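Local coordinates for E3 SUMO-protein ligase SIZ1 (Saccharomyces cerevisiae, PDB 3I2D) that acts as a SUMO E3 ligase of the Siz/PIAS family, promoting SUMO attachment to septins and PCNA through a zinc-bearing SP-RING that interacts with the E2 enzyme UBC9, at residues K160-T165 with Q285-Q290; T206-L211 with F279-L284; L227-T232 with K269-F274; S263-C268 with L300-I305. All blocks are in the same frame, centred on the assembly; numbering follows the deposited sequence.

In the fold
The four contacts run from the PINIT region through the SP-RING to helix 222-234. Contact 1 joins a PINIT loop to the loop after helix 276-285, and contact 2, about 14 Å away between centres, packs the same helix against helix 207-215. Contact 4, about 14 Å from contact 2, pairs strands 262-265 and 303-305. Contact 3, about 13 Å from contact 4 and 30 Å from contact 1, sets helix 222-234 beside the zinc-binding loop. Contacts 3 and 4 each supply a ligand to the one zinc ion. Along the chain the segments of contact 4 alternate with those of each of the others, and helices 207-215 and 222-234 both pack on the SP-RING.

Contact 1 (K160-T165 with Q285-Q290); sequences KSKPGT and QIPTWQ
A chi1 of 69° places CG of Lys160 between its backbone N and carbonyl carbon, 3.4 Å from Gln285 O, while the Gln285 chain bends at chi2 (-53°), which turns CD; its OE1 lies 3.5 Å from Lys160 CE. The two side chains cross obliquely at this junction of two loops, one from the PINIT domain and the other following helix 276-285 of the SP-RING. The backbone supplies the polar grip. Gln285 O is a shared acceptor: Lys160 N donates to it at 2.9 Å from within the carbonyl plane, though the bond is bent (132° at the hydrogen), and Ser161 N adds a weak bond of 3.3 Å. Two successive N-H groups of the PINIT loop therefore converge on a single carbonyl of the SP-RING. Beyond them the contact becomes apolar, with Ser161 CB lying 3.7 Å from Ile286 CG2. Neighbouring residues help hold the SP-RING loop in shape, since Gln283 OE1 accepts from the backbone N of both Thr288 and Trp289, and the Trp289 side chain packs on Pro72, Phe73 and Leu300. None of the touching residues is buried, consistent with a surface seam between the two domains. The Pro287 ring meets two residues of the PINIT loop: CD lies 3.2 Å from Ser161 OG, and CG lies 3.9 Å from Lys162 CE.

Contact 2 (T206-L211 with F279-L284); sequences TPEQLL and FLHSQL
Pro207 lies across one face of the His281 imidazole, the two side chains meeting at about a right angle. Its CB sits 3.6 Å from the ring centroid in a CH-pi contact, displaced somewhat toward the rim where NE2 lies. The same nitrogen, at the ring edge, donates to Glu208 OE2 at 3.2 Å in a nearly straight bond (167° at the hydrogen). The carboxylate oxygen lies close to the ring plane and is met on its syn side, although the two flat groups are well turned from one another. One imidazole is thus held by its face and its edge from consecutive residues, and the nearby carboxylate would probably favour its protonated form. Deeper in, the contact is apolar. Leu280 has CG beside its backbone N (chi1 -71°), and from there its two methyls meet different partners: CD2 lies 3.8 Å from Leu210 CD1, and CD1 lies 3.8 Å from Pro207 O. One turn further along, Leu284 CD2 reaches Pro207 CG, also at 3.8 Å. This is helix-helix packing, with the short segment axes 9.3 Å apart and running at 134° to each other. Helix 207-215, which comes soon after strand 195-204 of the PINIT sheet, is thereby seated on SP-RING helix 276-285, where Leu211 also touches Ala276, while Leu280 packs onward against Leu300 ahead of strand 303-305.

Contact 3 (L227-T232 with K269-F274); sequences LYLKKT and KHLQCF. With ZN (zinc ion), chain B.
Tyr228 and Leu229, neighbours on helix 222-234, make the apolar contacts, each meeting one methyl of Leu271. Leu271 CD1 lies 3.7 Å from Tyr228 CD2, approaching the ring obliquely, and Leu271 CD2 lies 3.7 Å from Leu229 CD1, so the forked end of one leucine is shared between two helix residues. Both helix side chains hold CG anti to the backbone N (chi1 -174° for Tyr228), beside the carbonyl carbon. The phenol reaches further, laying its CZ 3.8 Å from His270 N, so the tyrosine ring packs against backbone as well as side chain.

Polar contacts are sparser. Tyr228 OH stands 3.1 Å from Lys269 O, and a water in the plane of the phenol ring lies between that hydroxyl and Leu271 N, with long, weak bonds of 3.5 Å to each. The loop that Tyr228 touches belongs to the SP-RING, a RING-like fold that here binds one zinc ion through three cysteines and a histidine.

Metal coordination lies on the far side of that loop. The bond from CA to CB of His270 points away from the helix, and its NE2 binds zinc at 2.1 Å; Cys268, Cys291 and Cys294 complete the site. Lys264 NZ donates to His270 O and, more weakly, to Leu271 O, tying the loop to strand 262-265, and Phe274 is joined to Ser263 by backbone hydrogen bonding.

Contact 4 (S263-C268 with L300-I305); sequences SKSINC and LENLAI. With ZN (zinc ion), chain B.
Ser263, Lys264 and Ser265 lie antiparallel to Ile305, Ala304 and Leu303, and this paired part is the tight side of the contact. Lys264 and Ala304 form the hydrogen-bonded pair, although both of its bonds are weak: Ala304 N to Lys264 O measures 3.3 Å, and Lys264 N to Ala304 O is longer still. Ser263 with Ile305 and Ser265 with Leu303 are non-hydrogen-bonded pairs. Leu303 lies on the same face as Ser265, and Leu303 CD1 comes 3.9 Å from Lys264 C. The chain then turns, and Ile266 N makes a firmer bond to Asn302 O at 3.0 Å, with the donor tilted 15° from the carbonyl plane; Ser265 CA-H also points at that oxygen.

Toward solvent the packing gives way to polar, water-bridged contacts. Ser265 turns OG anti to its backbone N (chi1 -178°), and a water links this OG, at 2.7 Å, to Asn302 OD1, to which it donates at 3.1 Å. Asn267 ND2 stands 3.3 Å from the same OD1, the two amide planes steeply inclined (76°). On this looser side the exposed Ile266 rests its CG2 4.1 Å from Ala304 CB. The type I turn from Ser265 to Cys268 delivers Cys268 SG to the zinc ion at 2.1 Å, so the strand pair leads straight into the metal site of the SP-RING. Strand 262-265 is the middle of a three-stranded antiparallel sheet between 274-275 and 303-305; on the face that carries Leu303 and Ser265, Leu303 packs on Phe279 of helix 276-285 and Val214 of helix 207-215.

Contact 1 (K160-T165 with Q285-Q290)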
# COMPACT_ATOMS: atom_id res chain seq x y z
N LYS A 160 0.34 1.92 10.14
CA LYS A 160 0.21 2.37 11.51
C LYS A 160 -0.57 3.69 11.59
O LYS A 160 -1.00 4.10 12.66
CB LYS A 160 1.58 2.50 12.18
CG LYS A 160 2.43 3.60 11.65
CD LYS A 160 3.48 4.05 12.65
CE LYS A 160 4.63 3.07 12.80
NZ LYS A 160 5.81 3.76 13.39
N SER A 161 -0.75 4.33 10.45
CA SER A 161 -1.49 5.59 10.36
C SER A 161 -2.99 5.33 10.29
O SER A 161 -3.79 6.23 10.49
CB SER A 161 -1.09 6.33 9.09
OG SER A 161 -1.61 5.63 7.96
N LYS A 162 -3.36 4.09 9.99
CA LYS A 162 -4.76 3.72 9.87
C LYS A 162 -5.27 3.11 11.17
O LYS A 162 -4.66 2.19 11.72
CB LYS A 162 -4.94 2.69 8.77
CG LYS A 162 -4.46 3.08 7.39
CD LYS A 162 -5.55 3.76 6.61
CE LYS A 162 -5.28 3.65 5.13
NZ LYS A 162 -5.14 2.21 4.75
N PRO A 163 -6.42 3.60 11.67
CA PRO A 163 -6.94 3.02 12.91
C PRO A 163 -7.24 1.55 12.63
O PRO A 163 -7.29 1.13 11.48
CB PRO A 163 -8.20 3.84 13.16
CG PRO A 163 -8.63 4.24 11.78
CD PRO A 163 -7.34 4.58 11.09
N GLY A 164 -7.44 0.77 13.69
CA GLY A 164 -7.70 -0.65 13.52
C GLY A 164 -8.90 -1.07 12.70
O GLY A 164 -8.86 -2.09 12.01
N THR A 165 -9.97 -0.29 12.76
CA THR A 165 -11.18 -0.62 12.01
C THR A 165 -10.98 -0.42 10.51
O THR A 165 -11.81 -0.86 9.71
CB THR A 165 -12.40 0.22 12.49
OG1 THR A 165 -12.07 1.61 12.46
CG2 THR A 165 -12.81 -0.17 13.91
N GLN A 285 4.23 2.41 6.21
CA GLN A 285 3.82 2.77 7.56
C GLN A 285 2.67 3.78 7.56
O GLN A 285 1.73 3.67 8.35
CB GLN A 285 4.98 3.40 8.31
CG GLN A 285 6.20 2.52 8.48
CD GLN A 285 5.87 1.18 9.08
OE1 GLN A 285 5.01 1.06 9.94
NE2 GLN A 285 6.58 0.16 8.64
N ILE A 286 2.77 4.76 6.68
CA ILE A 286 1.79 5.84 6.59
C ILE A 286 1.38 6.05 5.13
O ILE A 286 1.87 6.96 4.47
CB ILE A 286 2.42 7.13 7.18
CG1 ILE A 286 2.91 6.83 8.60
CG2 ILE A 286 1.41 8.27 7.19
CD1 ILE A 286 3.94 7.81 9.14
N PRO A 287 0.48 5.20 4.60
CA PRO A 287 -0.01 5.23 3.22
C PRO A 287 -0.78 6.48 2.80
O PRO A 287 -2.00 6.55 2.94
CB PRO A 287 -0.87 3.97 3.14
CG PRO A 287 -1.44 3.91 4.51
CD PRO A 287 -0.25 4.19 5.39
N THR A 288 -0.05 7.44 2.25
CA THR A 288 -0.61 8.69 1.78
C THR A 288 -0.55 8.71 0.26
O THR A 288 -1.42 9.25 -0.40
CB THR A 288 0.20 9.87 2.30
OG1 THR A 288 1.53 9.80 1.76
CG2 THR A 288 0.25 9.84 3.81
N TRP A 289 0.49 8.09 -0.29
CA TRP A 289 0.72 8.04 -1.73
C TRP A 289 0.59 9.44 -2.32
O TRP A 289 -0.27 9.70 -3.16
CB TRP A 289 -0.24 7.05 -2.42
CG TRP A 289 0.04 5.61 -2.02
CD1 TRP A 289 -0.64 4.87 -1.11
CD2 TRP A 289 1.15 4.81 -2.43
NE1 TRP A 289 -0.02 3.66 -0.91
CE2 TRP A 289 1.08 3.60 -1.71
CE3 TRP A 289 2.21 5.00 -3.34
CZ2 TRP A 289 2.03 2.58 -1.87
CZ3 TRP A 289 3.15 3.98 -3.50
CH2 TRP A 289 3.05 2.79 -2.76
N GLN A 290 1.46 10.31 -1.81
CA GLN A 290 1.58 11.71 -2.20
C GLN A 290 3.05 12.07 -2.26
O GLN A 290 3.82 11.69 -1.38
CB GLN A 290 0.95 12.62 -1.17
CG GLN A 290 -0.53 12.74 -1.28
CD GLN A 290 -1.07 13.83 -0.38
OE1 GLN A 290 -2.19 14.31 -0.58
NE2 GLN A 290 -0.28 14.22 0.62

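Contact 2 (T206-L211 with F279-L284)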
# COMPACT_ATOMS: atom_id res chain seq x y z
N THR A 206 7.30 -6.69 -0.15
CA THR A 206 8.23 -5.85 0.56
C THR A 206 8.63 -4.52 -0.09
O THR A 206 8.59 -4.36 -1.32
CB THR A 206 9.46 -6.72 0.88
OG1 THR A 206 9.56 -6.85 2.30
CG2 THR A 206 10.74 -6.15 0.30
N PRO A 207 8.97 -3.53 0.74
CA PRO A 207 9.38 -2.23 0.21
C PRO A 207 10.51 -2.38 -0.83
O PRO A 207 10.44 -1.79 -1.90
CB PRO A 207 9.83 -1.48 1.47
CG PRO A 207 8.81 -1.97 2.49
CD PRO A 207 8.70 -3.46 2.19
N GLU A 208 11.53 -3.18 -0.52
CA GLU A 208 12.64 -3.38 -1.45
C GLU A 208 12.21 -4.18 -2.68
O GLU A 208 12.82 -4.05 -3.74
CB GLU A 208 13.85 -4.06 -0.77
CG GLU A 208 13.54 -4.74 0.53
CD GLU A 208 13.34 -3.77 1.69
OE1 GLU A 208 12.42 -4.01 2.51
OE2 GLU A 208 14.12 -2.78 1.79
N GLN A 209 11.18 -4.99 -2.56
CA GLN A 209 10.70 -5.72 -3.73
C GLN A 209 10.10 -4.71 -4.67
O GLN A 209 10.39 -4.73 -5.86
CB GLN A 209 9.62 -6.72 -3.37
CG GLN A 209 10.04 -7.85 -2.52
CD GLN A 209 8.99 -8.92 -2.52
OE1 GLN A 209 8.61 -9.39 -3.59
NE2 GLN A 209 8.52 -9.31 -1.34
N LEU A 210 9.27 -3.82 -4.14
CA LEU A 210 8.65 -2.78 -4.96
C LEU A 210 9.70 -1.86 -5.55
O LEU A 210 9.51 -1.37 -6.67
CB LEU A 210 7.67 -1.95 -4.14
CG LEU A 210 6.40 -2.61 -3.67
CD1 LEU A 210 5.50 -1.55 -3.09
CD2 LEU A 210 5.71 -3.31 -4.81
N LEU A 211 10.78 -1.61 -4.82
CA LEU A 211 11.86 -0.76 -5.32
C LEU A 211 12.35 -1.35 -6.63
O LEU A 211 12.72 -0.64 -7.56
CB LEU A 211 13.05 -0.68 -4.37
CG LEU A 211 14.26 0.03 -4.99
CD1 LEU A 211 13.97 1.52 -5.09
CD2 LEU A 211 15.51 -0.21 -4.15
N PHE A 279 10.71 6.50 0.37
CA PHE A 279 9.33 6.78 0.05
C PHE A 279 8.47 5.53 0.30
O PHE A 279 7.38 5.61 0.87
CB PHE A 279 9.21 7.20 -1.41
CG PHE A 279 7.80 7.44 -1.84
CD1 PHE A 279 7.10 8.56 -1.40
CD2 PHE A 279 7.15 6.54 -2.68
CE1 PHE A 279 5.77 8.78 -1.80
CE2 PHE A 279 5.82 6.75 -3.09
CZ PHE A 279 5.13 7.87 -2.64
N LEU A 280 8.97 4.38 -0.14
CA LEU A 280 8.24 3.12 -0.02
C LEU A 280 8.15 2.58 1.40
O LEU A 280 7.17 1.92 1.73
CB LEU A 280 8.87 2.08 -0.95
CG LEU A 280 8.60 2.35 -2.43
CD1 LEU A 280 9.63 1.63 -3.29
CD2 LEU A 280 7.20 1.88 -2.77
N HIS A 281 9.16 2.86 2.22
CA HIS A 281 9.15 2.43 3.61
C HIS A 281 8.23 3.37 4.38
O HIS A 281 7.65 3.00 5.39
CB HIS A 281 10.56 2.48 4.20
CG HIS A 281 11.29 1.18 4.09
ND1 HIS A 281 11.07 0.12 4.95
CD2 HIS A 281 12.18 0.74 3.17
CE1 HIS A 281 11.80 -0.91 4.56
NE2 HIS A 281 12.48 -0.57 3.49
N SER A 282 8.10 4.60 3.89
CA SER A 282 7.23 5.60 4.49
C SER A 282 5.78 5.26 4.14
O SER A 282 4.90 5.34 4.99
CB SER A 282 7.56 6.97 3.93
OG SER A 282 6.75 7.93 4.58
N GLN A 283 5.52 4.89 2.89
CA GLN A 283 4.17 4.53 2.49
C GLN A 283 3.67 3.29 3.23
O GLN A 283 2.49 3.19 3.59
CB GLN A 283 4.09 4.30 0.96
CG GLN A 283 4.27 5.56 0.15
CD GLN A 283 3.40 6.70 0.66
OE1 GLN A 283 2.18 6.58 0.70
NE2 GLN A 283 4.03 7.80 1.05
N LEU A 284 4.56 2.33 3.48
CA LEU A 284 4.14 1.12 4.16
C LEU A 284 3.64 1.42 5.55
O LEU A 284 2.71 0.78 6.02
CB LEU A 284 5.29 0.11 4.23
CG LEU A 284 5.02 -1.06 5.18
CD1 LEU A 284 3.86 -1.92 4.65
CD2 LEU A 284 6.28 -1.87 5.33

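Contact 3 (L227-T232 with K269-F274)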
# COMPACT_ATOMS: atom_id res chain seq x y z
N LEU A 227 15.30 19.78 -20.55
CA LEU A 227 14.26 20.60 -21.14
C LEU A 227 13.50 21.32 -20.03
O LEU A 227 13.18 22.50 -20.17
CB LEU A 227 13.30 19.75 -21.95
CG LEU A 227 13.79 19.35 -23.33
CD1 LEU A 227 12.66 18.66 -24.06
CD2 LEU A 227 14.23 20.60 -24.08
N TYR A 228 13.21 20.60 -18.95
CA TYR A 228 12.52 21.21 -17.81
C TYR A 228 13.43 22.27 -17.19
O TYR A 228 13.01 23.41 -16.95
CB TYR A 228 12.17 20.17 -16.75
CG TYR A 228 11.32 20.73 -15.63
CD1 TYR A 228 9.93 20.74 -15.74
CD2 TYR A 228 11.90 21.32 -14.52
CE1 TYR A 228 9.14 21.32 -14.76
CE2 TYR A 228 11.13 21.91 -13.53
CZ TYR A 228 9.74 21.91 -13.66
OH TYR A 228 8.97 22.52 -12.69
N LEU A 229 14.68 21.90 -16.94
CA LEU A 229 15.65 22.80 -16.35
C LEU A 229 15.76 24.12 -17.13
O LEU A 229 16.07 25.16 -16.56
CB LEU A 229 17.02 22.13 -16.28
CG LEU A 229 18.15 23.02 -15.74
CD1 LEU A 229 17.93 23.31 -14.27
CD2 LEU A 229 19.46 22.33 -15.94
N LYS A 230 15.51 24.06 -18.43
CA LYS A 230 15.57 25.26 -19.27
C LYS A 230 14.25 26.02 -19.18
O LYS A 230 14.24 27.25 -19.10
CB LYS A 230 15.88 24.88 -20.72
CG LYS A 230 17.34 24.49 -20.95
CD LYS A 230 17.53 23.89 -22.34
CE LYS A 230 19.00 23.60 -22.64
NZ LYS A 230 19.78 24.86 -22.79
N LYS A 231 13.13 25.29 -19.20
CA LYS A 231 11.81 25.91 -19.09
C LYS A 231 11.78 26.64 -17.75
O LYS A 231 11.26 27.75 -17.64
CB LYS A 231 10.70 24.85 -19.12
CG LYS A 231 9.29 25.38 -18.88
CD LYS A 231 8.24 24.27 -18.97
CE LYS A 231 8.23 23.62 -20.37
NZ LYS A 231 7.26 22.48 -20.51
N THR A 232 12.35 26.01 -16.73
CA THR A 232 12.41 26.60 -15.41
C THR A 232 13.24 27.90 -15.44
O THR A 232 12.69 28.99 -15.27
CB THR A 232 13.04 25.60 -14.41
OG1 THR A 232 12.13 24.52 -14.20
CG2 THR A 232 13.35 26.27 -13.08
N LYS A 269 6.19 17.85 -11.68
CA LYS A 269 6.75 19.03 -12.32
C LYS A 269 7.73 19.69 -11.37
O LYS A 269 7.41 20.68 -10.71
CB LYS A 269 5.64 20.03 -12.67
CG LYS A 269 4.89 19.73 -13.95
CD LYS A 269 3.86 18.62 -13.80
CE LYS A 269 3.23 18.29 -15.16
NZ LYS A 269 2.71 19.52 -15.85
N HIS A 270 8.92 19.13 -11.28
CA HIS A 270 9.95 19.68 -10.41
C HIS A 270 11.20 18.83 -10.49
O HIS A 270 11.14 17.63 -10.75
CB HIS A 270 9.45 19.83 -8.95
CG HIS A 270 9.03 18.54 -8.30
ND1 HIS A 270 9.93 17.59 -7.88
CD2 HIS A 270 7.80 18.05 -8.00
CE1 HIS A 270 9.28 16.57 -7.35
NE2 HIS A 270 7.98 16.83 -7.41
N LEU A 271 12.34 19.48 -10.29
CA LEU A 271 13.64 18.83 -10.33
C LEU A 271 13.92 17.95 -9.12
O LEU A 271 14.44 16.84 -9.27
CB LEU A 271 14.72 19.90 -10.44
CG LEU A 271 15.60 19.88 -11.67
CD1 LEU A 271 14.77 19.68 -12.94
CD2 LEU A 271 16.36 21.19 -11.72
N GLN A 272 13.58 18.45 -7.93
CA GLN A 272 13.81 17.72 -6.69
C GLN A 272 13.20 16.33 -6.67
O GLN A 272 12.00 16.16 -6.87
CB GLN A 272 13.28 18.53 -5.49
CG GLN A 272 13.54 17.91 -4.09
CD GLN A 272 15.00 17.51 -3.88
OE1 GLN A 272 15.93 18.27 -4.20
NE2 GLN A 272 15.22 16.31 -3.34
N CYS A 273 14.05 15.33 -6.44
CA CYS A 273 13.59 13.95 -6.35
C CYS A 273 13.60 13.58 -4.89
O CYS A 273 13.91 14.41 -4.03
CB CYS A 273 14.53 13.02 -7.12
SG CYS A 273 14.60 13.36 -8.88
N PHE A 274 13.25 12.34 -4.60
CA PHE A 274 13.26 11.84 -3.22
C PHE A 274 13.68 10.39 -3.32
O PHE A 274 13.60 9.80 -4.40
CB PHE A 274 11.87 11.97 -2.59
CG PHE A 274 10.79 11.37 -3.41
CD1 PHE A 274 10.05 12.16 -4.29
CD2 PHE A 274 10.52 10.00 -3.33
CE1 PHE A 274 9.05 11.60 -5.07
CE2 PHE A 274 9.53 9.44 -4.11
CZ PHE A 274 8.78 10.24 -4.99
ZN ZN B . 6.27 15.63 -7.08
O HOH W 1 11.81 22.89 -10.73

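Contact 4 (S263-C268 with L300-I305)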
# COMPACT_ATOMS: atom_id res chain seq x y z
N SER A 263 14.08 9.77 -7.31
CA SER A 263 12.88 9.50 -8.05
C SER A 263 11.74 10.49 -7.87
O SER A 263 11.81 11.41 -7.06
CB SER A 263 12.41 8.08 -7.73
OG SER A 263 12.53 7.81 -6.35
N LYS A 264 10.70 10.28 -8.65
CA LYS A 264 9.51 11.13 -8.62
C LYS A 264 8.59 10.56 -9.67
O LYS A 264 9.03 9.80 -10.52
CB LYS A 264 9.87 12.58 -8.97
CG LYS A 264 10.54 12.77 -10.33
CD LYS A 264 11.23 14.13 -10.43
CE LYS A 264 11.91 14.30 -11.77
NZ LYS A 264 12.77 15.53 -11.78
N SER A 265 7.31 10.92 -9.60
CA SER A 265 6.33 10.47 -10.59
C SER A 265 6.71 11.13 -11.89
O SER A 265 7.24 12.25 -11.89
CB SER A 265 4.91 10.91 -10.21
OG SER A 265 3.93 10.44 -11.14
N ILE A 266 6.46 10.45 -12.99
CA ILE A 266 6.75 11.04 -14.29
C ILE A 266 5.82 12.25 -14.45
O ILE A 266 6.05 13.15 -15.28
CB ILE A 266 6.52 10.01 -15.40
CG1 ILE A 266 5.04 9.60 -15.43
CG2 ILE A 266 7.41 8.79 -15.16
CD1 ILE A 266 4.74 8.50 -16.42
N ASN A 267 4.78 12.28 -13.61
CA ASN A 267 3.82 13.37 -13.59
C ASN A 267 4.27 14.54 -12.72
O ASN A 267 3.58 15.56 -12.63
CB ASN A 267 2.46 12.88 -13.08
CG ASN A 267 1.85 11.84 -14.00
OD1 ASN A 267 2.19 11.77 -15.18
ND2 ASN A 267 0.92 11.04 -13.47
N CYS A 268 5.42 14.41 -12.06
CA CYS A 268 5.90 15.49 -11.21
C CYS A 268 6.57 16.62 -11.99
O CYS A 268 7.40 16.38 -12.87
CB CYS A 268 6.85 14.96 -10.12
SG CYS A 268 6.03 14.21 -8.63
N LEU A 300 2.30 4.02 -7.77
CA LEU A 300 3.52 3.23 -7.82
C LEU A 300 4.03 3.01 -9.25
O LEU A 300 5.22 3.12 -9.52
CB LEU A 300 3.28 1.89 -7.12
CG LEU A 300 4.47 1.11 -6.55
CD1 LEU A 300 5.22 0.39 -7.64
CD2 LEU A 300 5.39 2.07 -5.83
N GLU A 301 3.11 2.73 -10.17
CA GLU A 301 3.46 2.49 -11.57
C GLU A 301 4.10 3.68 -12.27
O GLU A 301 4.81 3.52 -13.26
CB GLU A 301 2.23 2.04 -12.37
CG GLU A 301 0.97 2.83 -12.07
CD GLU A 301 0.10 2.17 -11.00
OE1 GLU A 301 0.60 1.91 -9.88
OE2 GLU A 301 -1.09 1.90 -11.30
N ASN A 302 3.86 4.89 -11.76
CA ASN A 302 4.43 6.09 -12.37
C ASN A 302 5.72 6.54 -11.72
O ASN A 302 6.27 7.57 -12.09
CB ASN A 302 3.43 7.23 -12.28
CG ASN A 302 2.22 7.00 -13.14
OD1 ASN A 302 1.27 7.78 -13.11
ND2 ASN A 302 2.25 5.93 -13.93
N LEU A 303 6.20 5.77 -10.75
CA LEU A 303 7.42 6.12 -10.04
C LEU A 303 8.63 5.64 -10.85
O LEU A 303 8.76 4.45 -11.13
CB LEU A 303 7.39 5.48 -8.65
CG LEU A 303 8.19 6.14 -7.52
CD1 LEU A 303 7.67 7.55 -7.29
CD2 LEU A 303 8.06 5.32 -6.24
N ALA A 304 9.49 6.57 -11.23
CA ALA A 304 10.69 6.26 -12.00
C ALA A 304 11.95 6.93 -11.46
O ALA A 304 11.89 8.00 -10.84
CB ALA A 304 10.48 6.66 -13.46
N ILE A 305 13.10 6.31 -11.70
CA ILE A 305 14.38 6.86 -11.26
C ILE A 305 14.71 8.00 -12.19
O ILE A 305 14.40 7.94 -13.37
CB ILE A 305 15.53 5.81 -11.39
CG1 ILE A 305 15.33 4.68 -10.38
CG2 ILE A 305 16.90 6.48 -11.20
CD1 ILE A 305 15.19 5.16 -8.97
ZN ZN B . 6.27 15.63 -7.08
O HOH W 2 1.39 9.59 -10.62